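Local coordinates for Vv2_1132 (Vibrio vulnificus CMCP6, PDB 5Y9S), which probably regulates transcription as a LysR-type regulator, a tetramer whose chains each join a DNA-binding helix-turn-helix domain to a substrate-binding-like regulatory domain, at residues V183-L194 with H263-E271; T100-L109 with H149-Y157. All coordinates share one frame; numbering follows the deposited sequence.

Contact 1 of 2, residues V183-L194 with H263-E271; sequences VPVVAPRLLESL and HRLVIAFEE
Val186 and Val266 form an antiparallel, hydrogen-bonded pair, with Val266 N reaching Val186 O at 2.9 Å in a nearly straight bond and Val186 N returning a more bent one of 3.0 Å to Val266 O. A further bond, from Ala268 N to Pro184 O, extends the pairing past the non-hydrogen-bonded pair Val185 and Ile267, so the proline, which has no N-H to give, still takes part through its carbonyl. Three backbone bonds thus join the segments, and side chains pack on both faces of the pairing. On one, Val183 CG2 meets Ile267 CG1 at 4.1 Å, and Ile256 packs against both Val183 and Val185. On this face too Leu265 CD1 lies near Val185 CG2, while Leu265 CD2 is 3.6 Å from Val186 O and Ala242 and Ile243 of helix 235-243 adjoin the leucine. On the other face, Val266 CG2, placed anti to its carbonyl carbon, comes within 3.8 Å of Pro188 CG, so the proline ring flanks the valine just where the chain leaves the strand. Farther along, Leu194 CD2 touches Ala268 CB at 3.6 Å and also reaches Phe269 CZ at 3.9 Å, the leucine side chain crossing that of Phe269 at about a right angle. The methyl of Ala268 sits over the centre of one face of the Phe269 ring, and Trp275 meets this ring edge-to-face. Strand 172-186 is bonded along its other edge to strand 248-252, through Val183 and Val185. The result is a two-residue edge strand on the mixed sheet of the regulatory domain, which has the periplasmic-binding-protein-like fold of LysR regulators.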
ATOM      1  N   VAL D 183      45.693  12.441   2.724  1.00 21.85           N
ATOM      2  CA  VAL D 183      47.029  11.904   3.000  1.00 23.69           C
ATOM      3  C   VAL D 183      46.964  10.509   3.595  1.00 22.51           C
ATOM      4  O   VAL D 183      45.994  10.172   4.281  1.00 21.98           O
ATOM      5  CB  VAL D 183      47.813  12.837   3.925  1.00 27.35           C
ATOM      6  CG1 VAL D 183      47.901  14.224   3.284  1.00 23.60           C
ATOM      7  CG2 VAL D 183      47.168  12.879   5.319  1.00 23.25           C
ATOM      8  N   PRO D 184      47.952   9.658   3.335  1.00 26.43           N
ATOM      9  CA  PRO D 184      47.981   8.340   3.984  1.00 23.94           C
ATOM     10  C   PRO D 184      48.519   8.477   5.402  1.00 23.67           C
ATOM     11  O   PRO D 184      49.563   9.098   5.619  1.00 36.78           O
ATOM     12  CB  PRO D 184      48.929   7.531   3.099  1.00 25.22           C
ATOM     13  CG  PRO D 184      49.881   8.573   2.549  1.00 28.65           C
ATOM     14  CD  PRO D 184      49.077   9.848   2.400  1.00 23.64           C
ATOM     15  N   VAL D 185      47.797   7.912   6.369  1.00 23.37           N
ATOM     16  CA  VAL D 185      48.188   7.963   7.772  1.00 23.97           C
ATOM     17  C   VAL D 185      48.272   6.554   8.338  1.00 29.26           C
ATOM     18  O   VAL D 185      47.651   5.613   7.830  1.00 23.59           O
ATOM     19  CB  VAL D 185      47.218   8.797   8.633  1.00 25.28           C
ATOM     20  CG1 VAL D 185      47.297  10.282   8.250  1.00 27.55           C
ATOM     21  CG2 VAL D 185      45.799   8.223   8.527  1.00 22.66           C
ATOM     22  N   VAL D 186      49.032   6.434   9.431  1.00 25.09           N
ATOM     23  CA  VAL D 186      49.305   5.147  10.060  1.00 25.64           C
ATOM     24  C   VAL D 186      49.641   5.387  11.523  1.00 27.51           C
ATOM     25  O   VAL D 186      50.149   6.449  11.893  1.00 28.06           O
ATOM     26  CB  VAL D 186      50.451   4.404   9.323  1.00 29.72           C
ATOM     27  CG1 VAL D 186      51.758   5.110   9.521  1.00 26.93           C
ATOM     28  CG2 VAL D 186      50.540   2.966   9.776  1.00 38.98           C
ATOM     29  N   ALA D 187      49.354   4.392  12.362  1.00 27.37           N
ATOM     30  CA  ALA D 187      49.745   4.487  13.759  1.00 27.07           C
ATOM     31  C   ALA D 187      51.271   4.453  13.859  1.00 34.46           C
ATOM     32  O   ALA D 187      51.931   3.788  13.054  1.00 28.39           O
ATOM     33  CB  ALA D 187      49.120   3.354  14.578  1.00 27.05           C
ATOM     34  N   PRO D 188      51.860   5.189  14.805  1.00 36.22           N
ATOM     35  CA  PRO D 188      53.331   5.267  14.851  1.00 36.97           C
ATOM     36  C   PRO D 188      54.012   3.918  14.982  1.00 35.68           C
ATOM     37  O   PRO D 188      55.084   3.713  14.399  1.00 44.36           O
ATOM     38  CB  PRO D 188      53.586   6.155  16.074  1.00 37.92           C
ATOM     39  CG  PRO D 188      52.365   7.018  16.155  1.00 40.73           C
ATOM     40  CD  PRO D 188      51.227   6.123  15.752  1.00 37.89           C
ATOM     41  N   ARG D 189      53.418   2.980  15.718  1.00 30.72           N
ATOM     42  CA  ARG D 189      54.108   1.712  15.929  1.00 40.71           C
ATOM     43  C   ARG D 189      54.311   0.955  14.615  1.00 46.84           C
ATOM     44  O   ARG D 189      55.350   0.311  14.423  1.00 55.42           O
ATOM     45  CB  ARG D 189      53.342   0.882  16.959  1.00 31.51           C
ATOM     46  CG  ARG D 189      52.460  -0.176  16.388  1.00 42.63           C
ATOM     47  CD  ARG D 189      51.221  -0.377  17.231  1.00 43.01           C
ATOM     48  NE  ARG D 189      50.489  -1.532  16.741  1.00 46.86           N
ATOM     49  CZ  ARG D 189      49.206  -1.757  16.988  1.00 63.73           C
ATOM     50  NH1 ARG D 189      48.616  -2.839  16.486  1.00 69.30           N
ATOM     51  NH2 ARG D 189      48.518  -0.901  17.739  1.00 67.59           N
ATOM     52  N   LEU D 190      53.367   1.080  13.682  1.00 39.19           N
ATOM     53  CA  LEU D 190      53.380   0.400  12.394  1.00 32.41           C
ATOM     54  C   LEU D 190      54.273   1.059  11.351  1.00 42.85           C
ATOM     55  O   LEU D 190      54.412   0.499  10.254  1.00 39.54           O
ATOM     56  CB  LEU D 190      51.969   0.345  11.833  1.00 34.23           C
ATOM     57  CG  LEU D 190      51.254  -0.989  11.908  1.00 37.08           C
ATOM     58  CD1 LEU D 190      49.961  -0.884  11.154  1.00 32.64           C
ATOM     59  CD2 LEU D 190      52.139  -2.046  11.303  1.00 42.38           C
ATOM     60  N   LEU D 191      54.865   2.222  11.645  1.00 42.59           N
ATOM     61  CA  LEU D 191      55.512   3.004  10.593  1.00 41.23           C
ATOM     62  C   LEU D 191      56.709   2.270   9.978  1.00 49.45           C
ATOM     63  O   LEU D 191      56.955   2.376   8.771  1.00 50.43           O
ATOM     64  CB  LEU D 191      55.932   4.367  11.147  1.00 36.53           C
ATOM     65  CG  LEU D 191      56.476   5.340  10.100  1.00 40.16           C
ATOM     66  CD1 LEU D 191      55.329   5.946   9.340  1.00 30.13           C
ATOM     67  CD2 LEU D 191      57.362   6.431  10.723  1.00 43.55           C
ATOM     68  N   GLU D 192      57.471   1.525  10.782  1.00 53.71           N
ATOM     69  CA  GLU D 192      58.649   0.861  10.233  1.00 59.53           C
ATOM     70  C   GLU D 192      58.306  -0.397   9.445  1.00 55.74           C
ATOM     71  O   GLU D 192      59.116  -0.835   8.624  1.00 62.13           O
ATOM     72  CB  GLU D 192      59.654   0.527  11.344  1.00 68.48           C
ATOM     73  CG  GLU D 192      59.355  -0.742  12.136  1.00 73.48           C
ATOM     74  CD  GLU D 192      60.500  -1.137  13.070  1.00 69.49           C
ATOM     75  OE1 GLU D 192      60.720  -0.429  14.078  1.00 66.78           O
ATOM     76  OE2 GLU D 192      61.171  -2.159  12.802  1.00 66.69           O
ATOM     77  N   SER D 193      57.126  -0.979   9.652  1.00 47.60           N
ATOM     78  CA  SER D 193      56.726  -2.123   8.842  1.00 49.56           C
ATOM     79  C   SER D 193      56.389  -1.751   7.401  1.00 59.77           C
ATOM     80  O   SER D 193      56.212  -2.654   6.574  1.00 59.46           O
ATOM     81  CB  SER D 193      55.524  -2.821   9.476  1.00 52.04           C
ATOM     82  OG  SER D 193      54.321  -2.157   9.130  1.00 55.63           O
ATOM     83  N   LEU D 194      56.291  -0.462   7.078  1.00 62.96           N
ATOM     84  CA  LEU D 194      55.874  -0.027   5.746  1.00 53.59           C
ATOM     85  C   LEU D 194      56.996  -0.096   4.714  1.00 59.48           C
ATOM     86  O   LEU D 194      58.048   0.514   4.895  1.00 70.97           O
ATOM     87  CB  LEU D 194      55.318   1.395   5.807  1.00 43.82           C
ATOM     88  CG  LEU D 194      53.794   1.534   5.914  1.00 44.40           C
ATOM     89  CD1 LEU D 194      53.173   0.511   6.875  1.00 51.06           C
ATOM     90  CD2 LEU D 194      53.411   2.950   6.315  1.00 43.90           C
ATOM     91  N   HIS D 263      50.210  13.106  18.195  1.00 38.67           N
ATOM     92  CA  HIS D 263      51.170  12.073  17.801  1.00 34.81           C
ATOM     93  C   HIS D 263      50.577  10.675  17.873  1.00 39.32           C
ATOM     94  O   HIS D 263      51.297   9.694  18.075  1.00 41.62           O
ATOM     95  CB  HIS D 263      52.442  12.135  18.643  1.00 31.43           C
ATOM     96  CG  HIS D 263      53.033  13.500  18.737  1.00 32.06           C
ATOM     97  ND1 HIS D 263      53.003  14.241  19.896  1.00 38.14           N
ATOM     98  CD2 HIS D 263      53.674  14.260  17.820  1.00 34.17           C
ATOM     99  CE1 HIS D 263      53.603  15.400  19.695  1.00 34.96           C
ATOM    100  NE2 HIS D 263      54.017  15.438  18.441  1.00 39.53           N
ATOM    101  N   ARG D 264      49.264  10.569  17.713  1.00 28.60           N
ATOM    102  CA  ARG D 264      48.628   9.268  17.629  1.00 28.05           C
ATOM    103  C   ARG D 264      48.519   8.771  16.193  1.00 31.37           C
ATOM    104  O   ARG D 264      48.135   7.617  15.973  1.00 30.39           O
ATOM    105  CB  ARG D 264      47.245   9.320  18.297  1.00 30.73           C
ATOM    106  CG  ARG D 264      47.326   9.365  19.827  1.00 36.32           C
ATOM    107  CD  ARG D 264      45.966   9.232  20.459  1.00 42.84           C
ATOM    108  NE  ARG D 264      45.094  10.321  20.041  1.00 56.03           N
ATOM    109  CZ  ARG D 264      43.770  10.223  19.960  1.00 61.19           C
ATOM    110  NH1 ARG D 264      43.173   9.077  20.278  1.00 56.84           N
ATOM    111  NH2 ARG D 264      43.043  11.264  19.559  1.00 60.30           N
ATOM    112  N   LEU D 265      48.871   9.603  15.218  1.00 29.45           N
ATOM    113  CA  LEU D 265      48.937   9.201  13.823  1.00 26.54           C
ATOM    114  C   LEU D 265      50.084   9.952  13.189  1.00 30.19           C
ATOM    115  O   LEU D 265      50.383  11.083  13.572  1.00 27.57           O
ATOM    116  CB  LEU D 265      47.647   9.514  13.053  1.00 25.40           C
ATOM    117  CG  LEU D 265      46.440   8.626  13.297  1.00 24.67           C
ATOM    118  CD1 LEU D 265      45.209   9.277  12.718  1.00 23.72           C
ATOM    119  CD2 LEU D 265      46.682   7.230  12.688  1.00 24.54           C
ATOM    120  N   VAL D 266      50.729   9.314  12.224  1.00 27.17           N
ATOM    121  CA  VAL D 266      51.784   9.945  11.452  1.00 27.67           C
ATOM    122  C   VAL D 266      51.453   9.795   9.975  1.00 33.19           C
ATOM    123  O   VAL D 266      50.935   8.752   9.543  1.00 26.38           O
ATOM    124  CB  VAL D 266      53.171   9.328  11.755  1.00 28.75           C
ATOM    125  CG1 VAL D 266      54.270  10.208  11.188  1.00 34.26           C
ATOM    126  CG2 VAL D 266      53.397   9.166  13.258  1.00 36.76           C
ATOM    127  N   ILE D 267      51.756  10.836   9.200  1.00 27.00           N
ATOM    128  CA  ILE D 267      51.669  10.730   7.755  1.00 26.53           C
ATOM    129  C   ILE D 267      52.701   9.712   7.287  1.00 27.07           C
ATOM    130  O   ILE D 267      53.849   9.718   7.745  1.00 36.44           O
ATOM    131  CB  ILE D 267      51.886  12.103   7.102  1.00 29.65           C
ATOM    132  CG1 ILE D 267      50.714  13.030   7.426  1.00 31.93           C
ATOM    133  CG2 ILE D 267      52.077  11.960   5.598  1.00 26.46           C
ATOM    134  CD1 ILE D 267      51.019  14.487   7.189  1.00 36.66           C
ATOM    135  N   ALA D 268      52.283   8.792   6.426  1.00 29.09           N
ATOM    136  CA  ALA D 268      53.180   7.786   5.871  1.00 33.37           C
ATOM    137  C   ALA D 268      53.699   8.241   4.512  1.00 32.01           C
ATOM    138  O   ALA D 268      53.010   8.939   3.765  1.00 37.66           O
ATOM    139  CB  ALA D 268      52.480   6.429   5.736  1.00 32.14           C
ATOM    140  N   PHE D 269      54.923   7.836   4.194  1.00 33.81           N
ATOM    141  CA  PHE D 269      55.552   8.181   2.916  1.00 36.85           C
ATOM    142  C   PHE D 269      55.664   9.690   2.726  1.00 39.88           C
ATOM    143  O   PHE D 269      55.537  10.204   1.614  1.00 39.82           O
ATOM    144  CB  PHE D 269      54.806   7.539   1.748  1.00 33.72           C
ATOM    145  CG  PHE D 269      54.341   6.132   2.019  1.00 45.81           C
ATOM    146  CD1 PHE D 269      55.214   5.181   2.540  1.00 52.53           C
ATOM    147  CD2 PHE D 269      53.036   5.755   1.750  1.00 42.90           C
ATOM    148  CE1 PHE D 269      54.801   3.887   2.777  1.00 50.14           C
ATOM    149  CE2 PHE D 269      52.608   4.445   1.983  1.00 43.55           C
ATOM    150  CZ  PHE D 269      53.494   3.515   2.494  1.00 49.82           C
ATOM    151  N   GLU D 270      55.904  10.387   3.834  1.00 37.36           N
ATOM    152  CA  GLU D 270      56.234  11.803   3.913  1.00 53.98           C
ATOM    153  C   GLU D 270      57.031  12.264   2.708  1.00 54.59           C
ATOM    154  O   GLU D 270      56.794  13.351   2.176  1.00 55.29           O
ATOM    155  CB  GLU D 270      57.048  12.083   5.183  1.00 63.49           C
ATOM    156  CG  GLU D 270      56.461  11.502   6.482  1.00 76.30           C
ATOM    157  CD  GLU D 270      56.711   9.992   6.672  1.00 83.64           C
ATOM    158  OE1 GLU D 270      56.818   9.252   5.664  1.00 83.84           O
ATOM    159  OE2 GLU D 270      56.774   9.541   7.841  1.00 83.55           O
ATOM    160  N   GLU D 271      57.986  11.434   2.288  1.00 58.12           N
ATOM    161  CA  GLU D 271      58.870  11.803   1.191  1.00 62.22           C
ATOM    162  C   GLU D 271      58.087  12.033  -0.102  1.00 61.82           C
ATOM    163  O   GLU D 271      58.401  12.951  -0.870  1.00 61.82           O
ATOM    164  CB  GLU D 271      59.952  10.724   1.020  1.00 59.68           C
ATOM    165  CG  GLU D 271      59.431   9.302   0.675  1.00 60.59           C
ATOM    166  CD  GLU D 271      59.147   8.392   1.889  1.00 57.74           C
ATOM    167  OE1 GLU D 271      59.238   8.860   3.047  1.00 50.42           O
ATOM    168  OE2 GLU D 271      58.810   7.200   1.673  1.00 55.05           O
TER

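Contact 2 of 2, residues T100-L109 with H149-Y157; sequences TVRIVCLHTL and HSTDLLFTY
Arg102 sends CG to the side of its backbone N (chi1 -84°) and then bends sharply at chi3 (-33°), a fold that lays the guanidinium beside Asp152, whose own carboxylate is likewise carried beside its backbone N. The grip is side-on: NE of Arg102 lies 3.0 Å from Asp152 OD1, which stays in the guanidinium plane, and NH1 pairs with OD2, though too closely as modelled for its length to carry weight. The two planes are 55° apart. Asp152 OD1 also accepts Arg102 N at 2.6 Å and a salt bridge from Arg291, so one buried oxygen ties backbone and side chain of the arginine to a second charge. Over one guanidinium face lies the Ser150-Thr151 peptide, with Thr151 N 4.0 Å above the plane. From here the strands run parallel: Arg102 O receives both Asp152 N and Leu153 N, and Val104 N reaches Leu153 O at 2.9 Å. Ile103 CG2 meets the edge of the Phe155 ring, 3.7 Å from its CD1, on the face where helix 292-300 packs against Val101 and Leu153. On the reverse, Val104 CG1 touches Leu154 CD1 at 3.7 Å beneath helix 139-147. At the far end Leu109 CD2 comes within 3.4 Å of Tyr157 OH, which a water at 2.6 Å links weakly to Thr108 OG1. Strands 129-134, 100-105 and 153-157 thus form three parallel strands within the mixed sheet of an alpha/beta lobe, as in the regulatory domains of LysR proteins.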
ATOM      1  N   THR D 100      17.357  31.253  11.309  1.00 27.07           N
ATOM      2  CA  THR D 100      17.852  29.897  11.150  1.00 22.62           C
ATOM      3  C   THR D 100      18.512  29.764   9.785  1.00 36.80           C
ATOM      4  O   THR D 100      17.909  30.097   8.758  1.00 40.28           O
ATOM      5  CB  THR D 100      16.729  28.862  11.286  1.00 35.01           C
ATOM      6  OG1 THR D 100      16.154  28.917  12.600  1.00 37.94           O
ATOM      7  CG2 THR D 100      17.274  27.475  11.036  1.00 32.89           C
ATOM      8  N   VAL D 101      19.749  29.282   9.783  1.00 29.81           N
ATOM      9  CA  VAL D 101      20.472  28.950   8.566  1.00 21.24           C
ATOM     10  C   VAL D 101      20.386  27.439   8.388  1.00 26.28           C
ATOM     11  O   VAL D 101      20.790  26.679   9.280  1.00 31.59           O
ATOM     12  CB  VAL D 101      21.930  29.432   8.634  1.00 26.98           C
ATOM     13  CG1 VAL D 101      22.622  29.250   7.290  1.00 32.22           C
ATOM     14  CG2 VAL D 101      21.988  30.894   9.066  1.00 29.06           C
ATOM     15  N   ARG D 102      19.825  27.011   7.252  1.00 22.33           N
ATOM     16  CA  ARG D 102      19.607  25.598   6.942  1.00 27.82           C
ATOM     17  C   ARG D 102      20.794  25.096   6.131  1.00 30.74           C
ATOM     18  O   ARG D 102      21.117  25.663   5.084  1.00 28.12           O
ATOM     19  CB  ARG D 102      18.300  25.402   6.169  1.00 23.19           C
ATOM     20  CG  ARG D 102      17.047  25.302   7.049  1.00 24.14           C
ATOM     21  CD  ARG D 102      15.778  25.820   6.342  1.00 20.36           C
ATOM     22  NE  ARG D 102      16.044  26.931   5.421  1.00 30.16           N
ATOM     23  CZ  ARG D 102      15.235  27.293   4.425  1.00 34.44           C
ATOM     24  NH1 ARG D 102      15.558  28.315   3.644  1.00 27.06           N
ATOM     25  NH2 ARG D 102      14.104  26.625   4.197  1.00 35.92           N
ATOM     26  N   ILE D 103      21.456  24.051   6.623  1.00 27.65           N
ATOM     27  CA  ILE D 103      22.697  23.564   6.034  1.00 17.42           C
ATOM     28  C   ILE D 103      22.544  22.077   5.760  1.00 17.85           C
ATOM     29  O   ILE D 103      22.079  21.329   6.626  1.00 21.94           O
ATOM     30  CB  ILE D 103      23.902  23.834   6.953  1.00 26.23           C
ATOM     31  CG1 ILE D 103      24.102  25.349   7.125  1.00 20.09           C
ATOM     32  CG2 ILE D 103      25.127  23.181   6.388  1.00 29.24           C
ATOM     33  CD1 ILE D 103      24.983  25.749   8.287  1.00 19.40           C
ATOM     34  N   VAL D 104      22.897  21.660   4.549  1.00 15.19           N
ATOM     35  CA  VAL D 104      22.887  20.259   4.143  1.00 26.95           C
ATOM     36  C   VAL D 104      24.300  19.890   3.707  1.00 30.37           C
ATOM     37  O   VAL D 104      25.016  20.725   3.141  1.00 24.35           O
ATOM     38  CB  VAL D 104      21.878  20.006   3.000  1.00 25.47           C
ATOM     39  CG1 VAL D 104      22.237  20.835   1.779  1.00 31.32           C
ATOM     40  CG2 VAL D 104      21.851  18.551   2.614  1.00 36.27           C
ATOM     41  N   CYS D 105      24.704  18.653   3.983  1.00 25.62           N
ATOM     42  CA  CYS D 105      26.024  18.159   3.603  1.00 27.86           C
ATOM     43  C   CYS D 105      26.082  16.664   3.861  1.00 32.56           C
ATOM     44  O   CYS D 105      25.146  16.062   4.396  1.00 25.86           O
ATOM     45  CB  CYS D 105      27.141  18.847   4.377  1.00 23.60           C
ATOM     46  SG  CYS D 105      26.936  18.666   6.168  1.00 33.08           S
ATOM     47  N   LEU D 106      27.214  16.080   3.490  1.00 34.99           N
ATOM     48  CA  LEU D 106      27.463  14.683   3.784  1.00 39.22           C
ATOM     49  C   LEU D 106      27.719  14.511   5.275  1.00 35.92           C
ATOM     50  O   LEU D 106      28.096  15.458   5.977  1.00 24.91           O
ATOM     51  CB  LEU D 106      28.655  14.166   2.979  1.00 43.12           C
ATOM     52  CG  LEU D 106      28.402  14.104   1.473  1.00 45.63           C
ATOM     53  CD1 LEU D 106      28.737  15.455   0.780  1.00 53.48           C
ATOM     54  CD2 LEU D 106      29.157  12.931   0.866  1.00 25.92           C
ATOM     55  N   HIS D 107      27.527  13.270   5.745  1.00 30.54           N
ATOM     56  CA  HIS D 107      27.676  12.961   7.166  1.00 30.45           C
ATOM     57  C   HIS D 107      29.058  13.329   7.681  1.00 40.06           C
ATOM     58  O   HIS D 107      29.188  13.891   8.777  1.00 31.59           O
ATOM     59  CB  HIS D 107      27.425  11.475   7.414  1.00 29.15           C
ATOM     60  CG  HIS D 107      25.978  11.109   7.481  1.00 23.82           C
ATOM     61  ND1 HIS D 107      25.145  11.164   6.386  1.00 28.88           N
ATOM     62  CD2 HIS D 107      25.215  10.685   8.516  1.00 25.99           C
ATOM     63  CE1 HIS D 107      23.930  10.781   6.740  1.00 24.59           C
ATOM     64  NE2 HIS D 107      23.947  10.484   8.030  1.00 23.46           N
ATOM     65  N   THR D 108      30.104  13.000   6.916  1.00 40.52           N
ATOM     66  CA  THR D 108      31.464  13.222   7.396  1.00 45.32           C
ATOM     67  C   THR D 108      31.712  14.703   7.631  1.00 39.80           C
ATOM     68  O   THR D 108      32.182  15.106   8.700  1.00 36.84           O
ATOM     69  CB  THR D 108      32.479  12.655   6.402  1.00 53.25           C
ATOM     70  OG1 THR D 108      32.327  13.308   5.135  1.00 58.32           O
ATOM     71  CG2 THR D 108      32.248  11.167   6.205  1.00 56.95           C
ATOM     72  N   LEU D 109      31.363  15.535   6.647  1.00 39.94           N
ATOM     73  CA  LEU D 109      31.617  16.964   6.766  1.00 33.43           C
ATOM     74  C   LEU D 109      30.880  17.557   7.950  1.00 34.16           C
ATOM     75  O   LEU D 109      31.341  18.538   8.543  1.00 29.00           O
ATOM     76  CB  LEU D 109      31.213  17.671   5.473  1.00 37.18           C
ATOM     77  CG  LEU D 109      32.016  17.338   4.211  1.00 29.61           C
ATOM     78  CD1 LEU D 109      31.512  18.161   3.042  1.00 28.77           C
ATOM     79  CD2 LEU D 109      33.497  17.598   4.461  1.00 25.64           C
ATOM     80  N   HIS D 149      14.763  26.850  -2.227  1.00 22.42           N
ATOM     81  CA  HIS D 149      14.934  27.521  -0.933  1.00 29.07           C
ATOM     82  C   HIS D 149      14.482  26.652   0.247  1.00 28.82           C
ATOM     83  O   HIS D 149      14.224  27.165   1.348  1.00 25.08           O
ATOM     84  CB  HIS D 149      14.214  28.868  -0.908  1.00 38.67           C
ATOM     85  CG  HIS D 149      14.578  29.759  -2.053  1.00 55.97           C
ATOM     86  ND1 HIS D 149      15.584  30.699  -1.976  1.00 60.66           N
ATOM     87  CD2 HIS D 149      14.071  29.852  -3.305  1.00 58.21           C
ATOM     88  CE1 HIS D 149      15.686  31.329  -3.132  1.00 57.50           C
ATOM     89  NE2 HIS D 149      14.780  30.835  -3.956  1.00 59.85           N
ATOM     90  N   SER D 150      14.380  25.333   0.049  1.00 23.77           N
ATOM     91  CA  SER D 150      14.115  24.445   1.176  1.00 26.71           C
ATOM     92  C   SER D 150      15.342  24.261   2.055  1.00 29.08           C
ATOM     93  O   SER D 150      15.215  23.751   3.176  1.00 37.18           O
ATOM     94  CB  SER D 150      13.611  23.085   0.674  1.00 26.00           C
ATOM     95  OG  SER D 150      14.589  22.404  -0.094  1.00 29.86           O
ATOM     96  N   THR D 151      16.520  24.652   1.569  1.00 28.46           N
ATOM     97  CA  THR D 151      17.737  24.710   2.367  1.00 25.11           C
ATOM     98  C   THR D 151      18.544  25.906   1.892  1.00 24.38           C
ATOM     99  O   THR D 151      18.326  26.416   0.794  1.00 34.15           O
ATOM    100  CB  THR D 151      18.575  23.423   2.269  1.00 22.93           C
ATOM    101  OG1 THR D 151      19.484  23.370   3.374  1.00 31.69           O
ATOM    102  CG2 THR D 151      19.367  23.393   0.979  1.00 26.64           C
ATOM    103  N   ASP D 152      19.476  26.353   2.731  1.00 17.50           N
ATOM    104  CA  ASP D 152      20.206  27.594   2.485  1.00 26.14           C
ATOM    105  C   ASP D 152      21.632  27.395   1.997  1.00 26.96           C
ATOM    106  O   ASP D 152      22.091  28.154   1.137  1.00 23.89           O
ATOM    107  CB  ASP D 152      20.233  28.435   3.759  1.00 22.90           C
ATOM    108  CG  ASP D 152      18.840  28.716   4.280  1.00 32.70           C
ATOM    109  OD1 ASP D 152      18.611  28.544   5.493  1.00 32.20           O
ATOM    110  OD2 ASP D 152      17.973  29.095   3.462  1.00 32.90           O
ATOM    111  N   LEU D 153      22.356  26.417   2.539  1.00 28.15           N
ATOM    112  CA  LEU D 153      23.742  26.193   2.154  1.00 31.95           C
ATOM    113  C   LEU D 153      23.998  24.706   1.986  1.00 28.82           C
ATOM    114  O   LEU D 153      23.393  23.870   2.660  1.00 27.89           O
ATOM    115  CB  LEU D 153      24.741  26.759   3.166  1.00 25.08           C
ATOM    116  CG  LEU D 153      24.646  28.256   3.467  1.00 30.71           C
ATOM    117  CD1 LEU D 153      25.371  28.577   4.765  1.00 23.08           C
ATOM    118  CD2 LEU D 153      25.222  29.053   2.315  1.00 37.53           C
ATOM    119  N   LEU D 154      24.908  24.394   1.078  1.00 26.68           N
ATOM    120  CA  LEU D 154      25.341  23.029   0.847  1.00 25.76           C
ATOM    121  C   LEU D 154      26.863  23.013   0.879  1.00 27.53           C
ATOM    122  O   LEU D 154      27.508  23.780   0.161  1.00 27.60           O
ATOM    123  CB  LEU D 154      24.800  22.513  -0.490  1.00 19.08           C
ATOM    124  CG  LEU D 154      25.539  21.319  -1.075  1.00 22.22           C
ATOM    125  CD1 LEU D 154      25.105  20.008  -0.390  1.00 23.48           C
ATOM    126  CD2 LEU D 154      25.349  21.250  -2.583  1.00 17.24           C
ATOM    127  N   PHE D 155      27.434  22.180   1.736  1.00 34.25           N
ATOM    128  CA  PHE D 155      28.876  21.961   1.770  1.00 23.84           C
ATOM    129  C   PHE D 155      29.174  20.625   1.114  1.00 23.44           C
ATOM    130  O   PHE D 155      28.477  19.640   1.379  1.00 27.41           O
ATOM    131  CB  PHE D 155      29.392  21.977   3.203  1.00 17.99           C
ATOM    132  CG  PHE D 155      29.361  23.322   3.824  1.00 25.55           C
ATOM    133  CD1 PHE D 155      28.197  23.802   4.398  1.00 30.13           C
ATOM    134  CD2 PHE D 155      30.489  24.121   3.827  1.00 23.34           C
ATOM    135  CE1 PHE D 155      28.156  25.058   4.967  1.00 28.90           C
ATOM    136  CE2 PHE D 155      30.460  25.380   4.392  1.00 27.87           C
ATOM    137  CZ  PHE D 155      29.295  25.855   4.960  1.00 28.80           C
ATOM    138  N   THR D 156      30.187  20.590   0.250  1.00 26.90           N
ATOM    139  CA  THR D 156      30.469  19.363  -0.491  1.00 24.43           C
ATOM    140  C   THR D 156      31.895  19.387  -1.020  1.00 17.59           C
ATOM    141  O   THR D 156      32.523  20.443  -1.131  1.00 36.40           O
ATOM    142  CB  THR D 156      29.480  19.177  -1.650  1.00 30.62           C
ATOM    143  OG1 THR D 156      29.598  17.851  -2.187  1.00 21.16           O
ATOM    144  CG2 THR D 156      29.757  20.203  -2.741  1.00 22.80           C
ATOM    145  N   TYR D 157      32.402  18.197  -1.326  1.00 30.42           N
ATOM    146  CA  TYR D 157      33.648  18.042  -2.069  1.00 36.38           C
ATOM    147  C   TYR D 157      33.389  18.278  -3.555  1.00 46.90           C
ATOM    148  O   TYR D 157      32.303  17.980  -4.067  1.00 45.58           O
ATOM    149  CB  TYR D 157      34.236  16.640  -1.862  1.00 29.08           C
ATOM    150  CG  TYR D 157      34.638  16.269  -0.436  1.00 28.46           C
ATOM    151  CD1 TYR D 157      35.711  16.894   0.187  1.00 30.69           C
ATOM    152  CD2 TYR D 157      33.949  15.285   0.274  1.00 27.99           C
ATOM    153  CE1 TYR D 157      36.088  16.570   1.476  1.00 32.72           C
ATOM    154  CE2 TYR D 157      34.317  14.946   1.574  1.00 28.47           C
ATOM    155  CZ  TYR D 157      35.393  15.603   2.167  1.00 32.65           C
ATOM    156  OH  TYR D 157      35.790  15.299   3.446  1.00 23.98           O
TER
HETATM  157  O   HOH W   1      35.558  13.551   5.294  1.00 31.83           O

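In the fold
Along the chain the two contacts come in series: contact 2 closes at Tyr157 before contact 1 opens at Val183. Their centres lie 33 Å apart and their nearest atoms about 10 Å, without touching, yet both belong to one mixed, curled sheet within the LysR substrate-binding domain. Strand 277-286 pairs with both strand 153-157 of contact 2 and strand 172-186 of contact 1, and so runs between them. Contact 2 is buried near the middle of the chain, whereas contact 1 sits toward its periphery. This is consistent with strands 172-186 and 277-286 being the two long strands that connect the lobes in LysR relatives, which bind effectors between them; a similar role here remains an inference.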